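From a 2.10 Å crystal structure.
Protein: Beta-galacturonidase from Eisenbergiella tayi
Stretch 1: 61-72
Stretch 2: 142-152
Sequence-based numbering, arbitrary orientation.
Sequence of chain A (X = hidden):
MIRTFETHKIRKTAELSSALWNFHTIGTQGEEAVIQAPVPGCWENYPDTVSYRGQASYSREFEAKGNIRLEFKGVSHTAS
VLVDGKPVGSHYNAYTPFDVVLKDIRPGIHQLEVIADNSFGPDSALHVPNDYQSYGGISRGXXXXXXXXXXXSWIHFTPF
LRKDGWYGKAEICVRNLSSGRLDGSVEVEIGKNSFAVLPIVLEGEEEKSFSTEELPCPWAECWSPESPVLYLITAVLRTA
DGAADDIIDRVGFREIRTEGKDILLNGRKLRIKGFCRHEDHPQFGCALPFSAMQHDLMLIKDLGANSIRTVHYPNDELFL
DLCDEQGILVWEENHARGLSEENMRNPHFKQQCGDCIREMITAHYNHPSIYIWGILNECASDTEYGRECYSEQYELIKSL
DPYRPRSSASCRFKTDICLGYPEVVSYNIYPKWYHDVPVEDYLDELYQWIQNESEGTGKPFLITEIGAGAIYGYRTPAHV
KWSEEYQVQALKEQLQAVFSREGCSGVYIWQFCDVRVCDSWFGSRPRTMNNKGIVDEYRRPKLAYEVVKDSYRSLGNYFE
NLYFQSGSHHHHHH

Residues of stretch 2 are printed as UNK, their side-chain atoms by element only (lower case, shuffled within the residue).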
ATOM      1  N   GLU A  61      41.117  -7.478  13.818  1.00 27.91           N
ATOM      2  CA  GLU A  61      42.263  -7.930  14.591  1.00 34.61           C
ATOM      3  C   GLU A  61      41.824  -8.421  15.962  1.00 29.75           C
ATOM      4  O   GLU A  61      40.761  -8.056  16.476  1.00 29.07           O
ATOM      5  CB  GLU A  61      43.305  -6.814  14.742  1.00 32.11           C
ATOM      6  CG  GLU A  61      43.928  -6.363  13.423  1.00 31.57           C
ATOM      7  CD  GLU A  61      44.983  -5.278  13.622  1.00 45.66           C
ATOM      8  OE1 GLU A  61      44.884  -4.522  14.621  1.00 46.82           O
ATOM      9  OE2 GLU A  61      45.919  -5.191  12.790  1.00 51.60           O
ATOM     10  N   PHE A  62      42.652  -9.278  16.549  1.00 30.61           N
ATOM     11  CA  PHE A  62      42.422  -9.721  17.913  1.00 31.78           C
ATOM     12  C   PHE A  62      43.771  -9.918  18.581  1.00 38.14           C
ATOM     13  O   PHE A  62      44.808  -9.980  17.918  1.00 35.00           O
ATOM     14  CB  PHE A  62      41.570 -11.001  17.981  1.00 28.50           C
ATOM     15  CG  PHE A  62      42.233 -12.224  17.419  1.00 31.48           C
ATOM     16  CD1 PHE A  62      42.853 -13.148  18.263  1.00 33.46           C
ATOM     17  CD2 PHE A  62      42.211 -12.482  16.059  1.00 32.57           C
ATOM     18  CE1 PHE A  62      43.462 -14.294  17.751  1.00 36.04           C
ATOM     19  CE2 PHE A  62      42.819 -13.630  15.537  1.00 31.07           C
ATOM     20  CZ  PHE A  62      43.444 -14.533  16.385  1.00 35.27           C
ATOM     21  N   GLU A  63      43.739 -10.012  19.905  1.00 36.04           N
ATOM     22  CA  GLU A  63      44.932 -10.143  20.728  1.00 40.13           C
ATOM     23  C   GLU A  63      44.848 -11.445  21.507  1.00 39.05           C
ATOM     24  O   GLU A  63      43.853 -11.693  22.196  1.00 41.39           O
ATOM     25  CB  GLU A  63      45.057  -8.956  21.680  1.00 41.88           C
ATOM     26  CG  GLU A  63      46.325  -8.945  22.507  1.00 52.26           C
ATOM     27  CD  GLU A  63      46.588  -7.581  23.124  1.00 67.77           C
ATOM     28  OE1 GLU A  63      45.748  -6.668  22.931  1.00 69.73           O
ATOM     29  OE2 GLU A  63      47.634  -7.420  23.792  1.00 74.44           O
ATOM     30  N   ALA A  64      45.876 -12.279  21.386  1.00 37.91           N
ATOM     31  CA  ALA A  64      45.830 -13.596  22.006  1.00 40.94           C
ATOM     32  C   ALA A  64      47.216 -14.218  21.988  1.00 39.62           C
ATOM     33  O   ALA A  64      48.082 -13.820  21.203  1.00 36.77           O
ATOM     34  CB  ALA A  64      44.841 -14.520  21.292  1.00 43.85           C
ATOM     35  N   LYS A  65      47.383 -15.242  22.831  1.00 41.45           N
ATOM     36  CA  LYS A  65      48.632 -15.973  23.006  1.00 42.64           C
ATOM     37  C   LYS A  65      48.325 -17.437  23.302  1.00 44.02           C
ATOM     38  O   LYS A  65      47.303 -17.768  23.913  1.00 39.36           O
ATOM     39  CB  LYS A  65      49.466 -15.400  24.164  1.00 47.12           C
ATOM     40  CG  LYS A  65      48.739 -15.507  25.526  1.00 51.28           C
ATOM     41  CD  LYS A  65      49.681 -15.537  26.725  1.00 61.50           C
ATOM     42  CE  LYS A  65      49.771 -14.173  27.403  1.00 61.77           C
ATOM     43  NZ  LYS A  65      48.432 -13.641  27.804  1.00 69.83           N
ATOM     44  N   GLY A  66      49.235 -18.312  22.897  1.00 39.45           N
ATOM     45  CA  GLY A  66      49.114 -19.696  23.302  1.00 36.95           C
ATOM     46  C   GLY A  66      48.108 -20.456  22.456  1.00 37.55           C
ATOM     47  O   GLY A  66      47.925 -20.188  21.272  1.00 38.45           O
ATOM     48  N   ASN A  67      47.469 -21.438  23.080  1.00 36.44           N
ATOM     49  CA  ASN A  67      46.449 -22.228  22.405  1.00 36.67           C
ATOM     50  C   ASN A  67      45.126 -21.466  22.400  1.00 34.55           C
ATOM     51  O   ASN A  67      44.632 -21.056  23.459  1.00 32.12           O
ATOM     52  CB  ASN A  67      46.265 -23.577  23.101  1.00 33.83           C
ATOM     53  CG  ASN A  67      47.454 -24.502  22.932  1.00 35.88           C
ATOM     54  OD1 ASN A  67      48.267 -24.347  22.019  1.00 33.51           O
ATOM     55  ND2 ASN A  67      47.549 -25.483  23.815  1.00 34.78           N
ATOM     56  N   ILE A  68      44.544 -21.294  21.212  1.00 32.99           N
ATOM     57  CA  ILE A  68      43.298 -20.554  21.067  1.00 30.46           C
ATOM     58  C   ILE A  68      42.262 -21.389  20.324  1.00 34.30           C
ATOM     59  O   ILE A  68      42.580 -22.311  19.566  1.00 29.99           O
ATOM     60  CB  ILE A  68      43.493 -19.211  20.337  1.00 30.06           C
ATOM     61  CG1 ILE A  68      43.820 -19.442  18.864  1.00 33.35           C
ATOM     62  CG2 ILE A  68      44.561 -18.372  21.033  1.00 31.60           C
ATOM     63  CD1 ILE A  68      43.773 -18.174  18.009  1.00 33.42           C
ATOM     64  N   ARG A  69      41.002 -21.030  20.546  1.00 31.49           N
ATOM     65  CA  ARG A  69      39.869 -21.594  19.829  1.00 31.32           C
ATOM     66  C   ARG A  69      39.020 -20.437  19.337  1.00 28.20           C
ATOM     67  O   ARG A  69      38.627 -19.572  20.129  1.00 26.19           O
ATOM     68  CB  ARG A  69      39.060 -22.524  20.737  1.00 29.76           C
ATOM     69  CG  ARG A  69      37.856 -23.181  20.095  1.00 30.63           C
ATOM     70  CD  ARG A  69      37.110 -24.002  21.148  1.00 32.90           C
ATOM     71  NE  ARG A  69      35.881 -24.572  20.620  1.00 42.65           N
ATOM     72  CZ  ARG A  69      34.659 -24.215  20.997  1.00 40.65           C
ATOM     73  NH1 ARG A  69      34.487 -23.283  21.930  1.00 32.42           N
ATOM     74  NH2 ARG A  69      33.603 -24.798  20.435  1.00 42.73           N
ATOM     75  N   LEU A  70      38.769 -20.397  18.038  1.00 29.94           N
ATOM     76  CA  LEU A  70      37.799 -19.476  17.456  1.00 31.26           C
ATOM     77  C   LEU A  70      36.523 -20.256  17.166  1.00 31.86           C
ATOM     78  O   LEU A  70      36.543 -21.187  16.355  1.00 30.59           O
ATOM     79  CB  LEU A  70      38.337 -18.845  16.177  1.00 28.02           C
ATOM     80  CG  LEU A  70      39.573 -17.972  16.355  1.00 32.02           C
ATOM     81  CD1 LEU A  70      40.429 -18.036  15.098  1.00 30.10           C
ATOM     82  CD2 LEU A  70      39.148 -16.550  16.636  1.00 28.82           C
ATOM     83  N   GLU A  71      35.426 -19.896  17.836  1.00 30.24           N
ATOM     84  CA  GLU A  71      34.133 -20.504  17.553  1.00 29.82           C
ATOM     85  C   GLU A  71      33.293 -19.583  16.673  1.00 26.63           C
ATOM     86  O   GLU A  71      33.093 -18.404  16.998  1.00 23.40           O
ATOM     87  CB  GLU A  71      33.354 -20.843  18.821  1.00 34.43           C
ATOM     88  CG  GLU A  71      32.030 -21.565  18.451  1.00 32.43           C
ATOM     89  CD  GLU A  71      31.174 -21.942  19.638  1.00 35.38           C
ATOM     90  OE1 GLU A  71      31.426 -21.438  20.755  1.00 37.35           O
ATOM     91  OE2 GLU A  71      30.228 -22.744  19.436  1.00 44.90           O
ATOM     92  N   PHE A  72      32.811 -20.126  15.565  1.00 25.28           N
ATOM     93  CA  PHE A  72      31.908 -19.428  14.654  1.00 23.91           C
ATOM     94  C   PHE A  72      30.516 -20.036  14.770  1.00 24.81           C
ATOM     95  O   PHE A  72      30.336 -21.232  14.512  1.00 24.02           O
ATOM     96  CB  PHE A  72      32.430 -19.510  13.227  1.00 23.86           C
ATOM     97  CG  PHE A  72      33.751 -18.816  13.045  1.00 27.87           C
ATOM     98  CD1 PHE A  72      34.940 -19.477  13.336  1.00 24.76           C
ATOM     99  CD2 PHE A  72      33.801 -17.495  12.618  1.00 24.79           C
ATOM    100  CE1 PHE A  72      36.169 -18.826  13.188  1.00 26.02           C
ATOM    101  CE2 PHE A  72      35.030 -16.839  12.475  1.00 24.77           C
ATOM    102  CZ  PHE A  72      36.208 -17.509  12.761  1.00 22.51           C
ATOM    103  N   UNK A 142      30.778 -14.716  16.888  1.00 23.40           N
ATOM    104  CA  UNK A 142      32.150 -15.217  16.818  1.00 24.82           C
ATOM    105  C   UNK A 142      32.800 -15.036  18.185  1.00 27.77           C
ATOM    106  O   UNK A 142      32.685 -13.967  18.799  1.00 26.80           O
ATOM    107  c   UNK A 142      32.985 -14.499  15.738  1.00 27.21           C
ATOM    108  c   UNK A 142      34.418 -15.002  15.743  1.00 21.52           C
ATOM    109  c   UNK A 142      32.371 -14.677  14.356  1.00 22.61           C
ATOM    110  N   UNK A 143      33.480 -16.078  18.664  1.00 26.16           N
ATOM    111  CA  UNK A 143      34.024 -16.105  20.020  1.00 28.86           C
ATOM    112  C   UNK A 143      35.488 -16.521  19.966  1.00 29.19           C
ATOM    113  O   UNK A 143      35.825 -17.537  19.347  1.00 27.48           O
ATOM    114  c   UNK A 143      31.805 -16.629  21.061  1.00 24.68           C
ATOM    115  c   UNK A 143      33.889 -17.082  22.333  1.00 31.17           C
ATOM    116  c   UNK A 143      33.247 -17.063  20.942  1.00 25.43           C
ATOM    117  N   UNK A 144      36.352 -15.739  20.622  1.00 31.32           N
ATOM    118  CA  UNK A 144      37.760 -16.082  20.813  1.00 23.72           C
ATOM    119  C   UNK A 144      37.960 -16.618  22.226  1.00 27.15           C
ATOM    120  O   UNK A 144      37.583 -15.963  23.197  1.00 25.91           O
ATOM    121  c   UNK A 144      40.138 -15.072  21.048  1.00 31.55           C
ATOM    122  c   UNK A 144      40.891 -13.730  21.164  1.00 28.95           C
ATOM    123  c   UNK A 144      38.668 -14.871  20.597  1.00 27.70           C
ATOM    124  c   UNK A 144      40.887 -16.030  20.132  1.00 29.95           C
ATOM    125  N   UNK A 145      38.549 -17.804  22.330  1.00 25.24           N
ATOM    126  CA  UNK A 145      38.820 -18.457  23.601  1.00 31.97           C
ATOM    127  C   UNK A 145      40.308 -18.756  23.693  1.00 31.87           C
ATOM    128  O   UNK A 145      40.909 -19.255  22.735  1.00 30.54           O
ATOM    129  o   UNK A 145      36.500 -21.921  23.459  1.00 35.19           O
ATOM    130  c   UNK A 145      36.521 -19.579  23.677  1.00 35.49           C
ATOM    131  c   UNK A 145      38.028 -19.754  23.739  1.00 30.27           C
ATOM    132  c   UNK A 145      35.807 -20.910  23.682  1.00 32.87           C
ATOM    133  o   UNK A 145      34.573 -20.954  23.900  1.00 42.97           O
ATOM    134  N   UNK A 146      40.897 -18.445  24.840  1.00 32.98           N
ATOM    135  CA  UNK A 146      42.292 -18.753  25.115  1.00 36.43           C
ATOM    136  C   UNK A 146      42.326 -19.991  25.997  1.00 35.16           C
ATOM    137  O   UNK A 146      41.725 -20.005  27.076  1.00 35.09           O
ATOM    138  c   UNK A 146      43.470 -16.566  24.687  1.00 39.46           C
ATOM    139  c   UNK A 146      43.001 -17.558  25.756  1.00 37.72           C
ATOM    140  o   UNK A 146      43.555 -14.243  25.188  1.00 58.14           O
ATOM    141  o   UNK A 146      45.361 -15.437  25.626  1.00 53.99           O
ATOM    142  c   UNK A 146      44.180 -15.332  25.216  1.00 51.76           C
ATOM    143  N   UNK A 147      42.977 -21.041  25.512  1.00 32.43           N
ATOM    144  CA  UNK A 147      42.948 -22.346  26.155  1.00 30.49           C
ATOM    145  C   UNK A 147      44.278 -22.644  26.839  1.00 41.05           C
ATOM    146  O   UNK A 147      45.290 -21.957  26.642  1.00 37.45           O
ATOM    147  c   UNK A 147      40.154 -23.277  25.223  1.00 30.44           C
ATOM    148  c   UNK A 147      42.643 -23.439  25.131  1.00 30.14           C
ATOM    149  c   UNK A 147      41.273 -24.321  23.263  1.00 31.16           C
ATOM    150  c   UNK A 147      41.364 -23.241  24.308  1.00 33.84           C
ATOM    151  N   UNK A 148      44.257 -23.696  27.642  1.00 36.18           N
ATOM    152  CA  UNK A 148      45.437 -24.277  28.219  1.00 37.48           C
ATOM    153  C   UNK A 148      45.851 -25.529  27.482  1.00 44.71           C
ATOM    154  O   UNK A 148      45.810 -25.590  26.245  1.00 41.58           O
ATOM    155  N   UNK A 149      46.256 -26.541  28.253  1.00 46.48           N
ATOM    156  CA  UNK A 149      46.680 -27.811  27.681  1.00 48.16           C
ATOM    157  C   UNK A 149      45.512 -28.693  27.265  1.00 40.26           C
ATOM    158  O   UNK A 149      45.687 -29.545  26.388  1.00 44.84           O
ATOM    159  c   UNK A 149      47.569 -28.566  28.678  1.00 53.18           C
ATOM    160  c   UNK A 149      49.762 -27.913  27.612  1.00 62.83           C
ATOM    161  c   UNK A 149      48.927 -27.916  28.886  1.00 54.74           C
ATOM    162  o   UNK A 149      49.652 -26.944  26.818  1.00 61.44           O
ATOM    163  o   UNK A 149      50.515 -28.890  27.398  1.00 64.74           O
ATOM    164  N   UNK A 150      44.335 -28.500  27.859  1.00 41.76           N
ATOM    165  CA  UNK A 150      43.158 -29.305  27.545  1.00 42.38           C
ATOM    166  C   UNK A 150      41.904 -28.518  27.902  1.00 42.02           C
ATOM    167  O   UNK A 150      41.938 -27.619  28.748  1.00 33.02           O
ATOM    168  c   UNK A 150      43.180 -30.641  28.293  1.00 43.52           C
ATOM    169  N   UNK A 151      40.786 -28.878  27.261  1.00 36.78           N
ATOM    170  CA  UNK A 151      39.546 -28.134  27.453  1.00 34.08           C
ATOM    171  C   UNK A 151      38.330 -29.035  27.262  1.00 31.56           C
ATOM    172  O   UNK A 151      38.397 -30.097  26.636  1.00 30.83           O
ATOM    173  c   UNK A 151      38.903 -27.926  22.344  1.00 36.34           C
ATOM    174  c   UNK A 151      39.461 -26.937  26.498  1.00 33.57           C
ATOM    175  c   UNK A 151      40.345 -27.644  24.240  1.00 36.37           C
ATOM    176  o   UNK A 151      38.750 -28.242  21.016  1.00 35.45           O
ATOM    177  c   UNK A 151      39.264 -27.294  25.038  1.00 34.10           C
ATOM    178  c   UNK A 151      37.992 -27.256  24.450  1.00 37.86           C
ATOM    179  c   UNK A 151      37.808 -27.576  23.110  1.00 32.43           C
ATOM    180  c   UNK A 151      40.173 -27.964  22.903  1.00 41.07           C
ATOM    181  N   UNK A 152      37.209 -28.575  27.807  1.00 31.24           N
ATOM    182  CA  UNK A 152      35.933 -29.275  27.707  1.00 30.90           C
ATOM    183  C   UNK A 152      35.259 -28.913  26.381  1.00 35.20           C
ATOM    184  O   UNK A 152      34.850 -27.768  26.172  1.00 32.71           O
ATOM    185  c   UNK A 152      35.709 -29.363  30.217  1.00 35.22           C
ATOM    186  c   UNK A 152      35.990 -30.856  30.148  1.00 34.29           C
ATOM    187  c   UNK A 152      34.867 -29.042  31.437  1.00 31.44           C
ATOM    188  c   UNK A 152      35.058 -28.913  28.902  1.00 30.34           C
TER
HETATM  189  O   HOH W   1      46.260 -19.388  25.652  1.00 36.76           O
HETATM  190  O   HOH W   2      48.154 -22.197  25.848  1.00 40.29           O

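Position 142 carries three side-chain carbons, one bearing the other two, a fork at CB. One of the two outer carbons lies 3.6 Å from Phe72 CD2, and the CA of 142 approaches Glu71 O at 3.3 Å in a CA-H...O contact; this is Val142.

Position 143 has the same three-carbon fork, with its CB 4.3 Å from Glu71 CB. Its backbone pairs with Glu71 in both directions: Glu71 N to O of 143 is 2.8 Å, and N of 143 to Glu71 O is 2.9 Å. It is Val143.

At position 144 four carbons fork at the second; an isoleucine would fork at CB. One terminal carbon meets Phe62 CD1 at 3.6 Å and Ala64 CB at 4.0 Å, and the other sits 3.9 Å from Leu70 CD2 and 4.1 Å from Ile68 CB, so the fork packs against four apolar residues. This is Leu144.

Position 145 shows three carbons, the third carrying two oxygens: a carboxylate, where glutamine would put a nitrogen in place of one oxygen. One oxygen lies 2.9 Å from Arg69 NH1, near the guanidinium plane, so this is Glu145, with OE1 in the salt bridge.

Position 146 repeats the three carbons and two oxygens. One oxygen accepts a weak hydrogen bond from Lys65 N at 3.5 Å; Lys65 NZ stays 4.2 Å from that same oxygen, beyond a salt bridge. This is Glu146.

Position 147 has four carbons forked at the second. One terminal carbon packs 3.8 Å from Arg69 CB, and the backbone N of 147 donates to Asn67 O at 2.6 Å: Leu147.

Position 148 has no side-chain atoms, and its O accepts from Asn67 ND2 at 3.0 Å: Gly148.

Position 149 has three carbons and two terminal oxygens, one only 3.9 Å from Asn67 ND2: Glu149.

Position 150 has one carbon and makes no contact with stretch 1: Ala150.

Position 151 has one carbon, then a six-carbon ring bearing an oxygen; a ring carbon lies 4.1 Å from Arg69 CD. This is Tyr151.

Position 152 has four carbons forked at the second, out of reach of stretch 1: Leu152.

The contact is an antiparallel pairing of the strands carrying Ile68 to Phe72 and Val142 to Glu146, whose directions differ by 161°. Reciprocal bonds at Arg69 and Glu145, both 2.8 Å between N of one and O of the other, fix the register with those at Glu71 and Val143. Alternation then sends Ile68, Leu70, Phe72, Val142, Leu144 and Glu146 to one face, mainly apolar apart from Glu146, which takes the weak bond from Lys65 N, and Arg69, Glu71, Val143 and Glu145 to the other, where the salt bridge reinforces the pairing. Water 2 links Asn67 N and Leu147 O, 3.0 Å from each.

Stretch 2 (142-152) VVLEELGEAYL
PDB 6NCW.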